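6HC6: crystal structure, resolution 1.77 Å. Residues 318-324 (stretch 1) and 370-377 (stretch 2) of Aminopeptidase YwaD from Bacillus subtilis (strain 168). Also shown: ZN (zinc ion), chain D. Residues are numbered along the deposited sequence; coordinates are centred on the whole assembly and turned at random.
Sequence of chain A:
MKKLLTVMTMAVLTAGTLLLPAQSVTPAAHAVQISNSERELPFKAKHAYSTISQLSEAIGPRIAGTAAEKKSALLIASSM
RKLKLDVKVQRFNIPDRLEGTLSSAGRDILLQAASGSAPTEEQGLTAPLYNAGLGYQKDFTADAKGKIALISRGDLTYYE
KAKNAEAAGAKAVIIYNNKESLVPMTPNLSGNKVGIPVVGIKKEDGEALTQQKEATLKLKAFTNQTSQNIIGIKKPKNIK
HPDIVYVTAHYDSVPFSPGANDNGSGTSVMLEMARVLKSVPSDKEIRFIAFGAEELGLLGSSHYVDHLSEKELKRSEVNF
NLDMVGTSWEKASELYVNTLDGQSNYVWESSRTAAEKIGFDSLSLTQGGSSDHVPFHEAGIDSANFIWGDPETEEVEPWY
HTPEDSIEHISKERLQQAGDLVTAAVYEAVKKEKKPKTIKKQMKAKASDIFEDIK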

# COMPACT_ATOMS: atom_id res chain seq x y z
N VAL A 318 -0.70 17.85 11.29
CA VAL A 318 0.33 17.26 10.45
C VAL A 318 0.19 15.74 10.51
O VAL A 318 -0.20 15.19 11.54
CB VAL A 318 1.73 17.76 10.91
CG1 VAL A 318 1.96 17.45 12.38
CG2 VAL A 318 2.79 17.15 10.13
N ASN A 319 0.48 15.09 9.38
CA ASN A 319 0.52 13.63 9.26
C ASN A 319 1.91 13.23 8.77
O ASN A 319 2.32 13.64 7.68
CB ASN A 319 -0.56 13.12 8.29
CG ASN A 319 -0.29 11.71 7.80
OD1 ASN A 319 -0.27 11.44 6.60
ND2 ASN A 319 -0.07 10.79 8.75
N PHE A 320 2.62 12.44 9.56
CA PHE A 320 3.87 11.80 9.14
C PHE A 320 3.55 10.36 8.78
O PHE A 320 3.26 9.55 9.68
CB PHE A 320 4.91 11.81 10.27
CG PHE A 320 5.34 13.16 10.71
CD1 PHE A 320 4.55 13.91 11.56
CD2 PHE A 320 6.57 13.68 10.29
CE1 PHE A 320 4.96 15.17 11.99
CE2 PHE A 320 6.99 14.93 10.72
CZ PHE A 320 6.18 15.68 11.56
N ASN A 321 3.59 10.02 7.50
CA ASN A 321 3.28 8.66 7.06
C ASN A 321 4.58 7.94 6.71
O ASN A 321 5.43 8.49 6.01
CB ASN A 321 2.33 8.67 5.85
CG ASN A 321 1.89 7.26 5.46
OD1 ASN A 321 1.12 6.62 6.17
ND2 ASN A 321 2.38 6.79 4.33
N LEU A 322 4.73 6.71 7.22
CA LEU A 322 5.93 5.90 7.02
C LEU A 322 5.59 4.71 6.14
O LEU A 322 4.79 3.86 6.53
CB LEU A 322 6.46 5.42 8.37
CG LEU A 322 6.54 6.56 9.39
CD1 LEU A 322 6.85 6.04 10.78
CD2 LEU A 322 7.61 7.52 8.94
N ASP A 323 6.21 4.62 4.96
CA ASP A 323 5.89 3.53 4.04
C ASP A 323 7.15 3.21 3.25
O ASP A 323 7.52 3.96 2.35
CB ASP A 323 4.72 3.91 3.12
CG ASP A 323 4.17 2.73 2.30
OD1 ASP A 323 4.76 1.65 2.29
OD2 ASP A 323 3.12 2.89 1.63
N MET A 324 7.78 2.11 3.60
CA MET A 324 9.00 1.59 2.98
C MET A 324 10.23 2.30 3.49
O MET A 324 10.86 3.00 2.79
CB MET A 324 8.88 1.57 1.45
CG MET A 324 7.97 0.50 0.94
SD MET A 324 7.56 0.48 -0.81
CE MET A 324 9.17 0.20 -1.51
N SER A 370 0.06 7.83 -3.58
CA SER A 370 -0.06 6.37 -3.49
C SER A 370 0.39 5.82 -2.14
O SER A 370 0.92 4.71 -2.06
CB SER A 370 0.71 5.69 -4.63
OG SER A 370 0.26 6.21 -5.87
N SER A 371 0.16 6.56 -1.07
CA SER A 371 0.22 6.00 0.28
C SER A 371 -0.73 6.79 1.15
O SER A 371 -1.44 7.68 0.68
CB SER A 371 1.64 6.01 0.85
OG SER A 371 1.68 5.16 2.00
N ASP A 372 -0.74 6.47 2.44
CA ASP A 372 -1.82 6.92 3.31
C ASP A 372 -1.74 8.39 3.69
O ASP A 372 -2.66 8.89 4.33
CB ASP A 372 -1.84 6.04 4.56
CG ASP A 372 -2.25 4.62 4.25
OD1 ASP A 372 -1.48 3.71 4.60
OD2 ASP A 372 -3.34 4.41 3.65
N HIS A 373 -0.69 9.10 3.29
CA HIS A 373 -0.70 10.55 3.47
C HIS A 373 -1.70 11.22 2.54
O HIS A 373 -2.06 12.38 2.78
CB HIS A 373 0.69 11.13 3.21
CG HIS A 373 1.18 10.91 1.81
ND1 HIS A 373 1.30 9.66 1.25
CD2 HIS A 373 1.58 11.79 0.86
CE1 HIS A 373 1.76 9.78 0.01
NE2 HIS A 373 1.93 11.07 -0.25
N VAL A 374 -2.16 10.53 1.50
CA VAL A 374 -2.93 11.21 0.46
C VAL A 374 -4.29 11.62 0.98
O VAL A 374 -4.70 12.76 0.74
CB VAL A 374 -3.04 10.33 -0.81
CG1 VAL A 374 -4.05 10.94 -1.79
CG2 VAL A 374 -1.68 10.18 -1.47
N PRO A 375 -5.06 10.77 1.68
CA PRO A 375 -6.34 11.25 2.22
C PRO A 375 -6.20 12.43 3.17
O PRO A 375 -7.09 13.29 3.22
CB PRO A 375 -6.91 10.01 2.92
CG PRO A 375 -6.33 8.88 2.17
CD PRO A 375 -4.93 9.31 1.83
N PHE A 376 -5.11 12.48 3.94
CA PHE A 376 -4.88 13.64 4.80
C PHE A 376 -4.69 14.89 3.96
O PHE A 376 -5.29 15.93 4.23
CB PHE A 376 -3.67 13.40 5.70
CG PHE A 376 -3.94 12.43 6.81
CD1 PHE A 376 -4.49 12.86 8.01
CD2 PHE A 376 -3.68 11.08 6.63
CE1 PHE A 376 -4.75 11.97 9.03
CE2 PHE A 376 -3.95 10.17 7.65
CZ PHE A 376 -4.48 10.62 8.86
N HIS A 377 -3.86 14.79 2.91
CA HIS A 377 -3.63 15.93 2.03
C HIS A 377 -4.92 16.39 1.37
O HIS A 377 -5.18 17.59 1.26
CB HIS A 377 -2.59 15.56 0.97
CG HIS A 377 -2.22 16.70 0.06
ND1 HIS A 377 -1.03 17.38 0.19
CD2 HIS A 377 -2.89 17.28 -0.96
CE1 HIS A 377 -0.98 18.34 -0.72
NE2 HIS A 377 -2.09 18.29 -1.44
ZN ZN D . 3.35 0.78 1.00
O HOH W 1 1.12 4.01 5.06
O HOH W 2 4.12 1.56 -0.67
O HOH W 3 1.98 0.19 -0.43

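Which residues of the strand meet the second stretch? The CA-to-CB bonds alternate along the strand, toward the second stretch at N319 and N321 and away at V318, F320 and L322; that of D323, just past the strand, also points toward it. The strand and the helix of the second stretch run nearly antiparallel, at 163°, with their axes 9.0 Å apart at closest approach. The backbones come nearest at N321 and H373, whose CA atoms lie 5.7 Å apart.

What holds the two stretches together by direct hydrogen bonding? The hydroxyl of S371 sits between two side chains of the first stretch. OG of S371 donates to OD2 of D323 at 2.7 Å and accepts a weak bond from ND2 of N321 at 2.9 Å, where the angle at the hydrogen is only 129°. The carboxylate of D323 also grips the zinc ion, with OD1 at 2.1 Å and OD2 at 2.2 Å from ZN, so OD2 serves metal and serine at once and ties S371 to the metal site.

How does water add to these bonds? Water 1 donates to OD1 of N321 at 2.8 Å and to OD1 of D372 at 2.7 Å, linking two side chains that have no direct hydrogen bond to each other. Water 1 also lies 3.3 Å from OG of S371, a weak bond.

Where do the stretches pack without a hydrogen bond between the packed residues? N319 lies over one face of the F376 ring: its CB is 4.0 Å from the ring centroid and 21° off the normal, a CH-pi contact. OD1 of N319 approaches CA of H373 at 3.3 Å and CD2 of F376 at 3.4 Å, yet this buried oxygen has no hydrogen-bonding partner in the model. Farther along the strand, CB of N321 packs 4.0 Å from CB of H373.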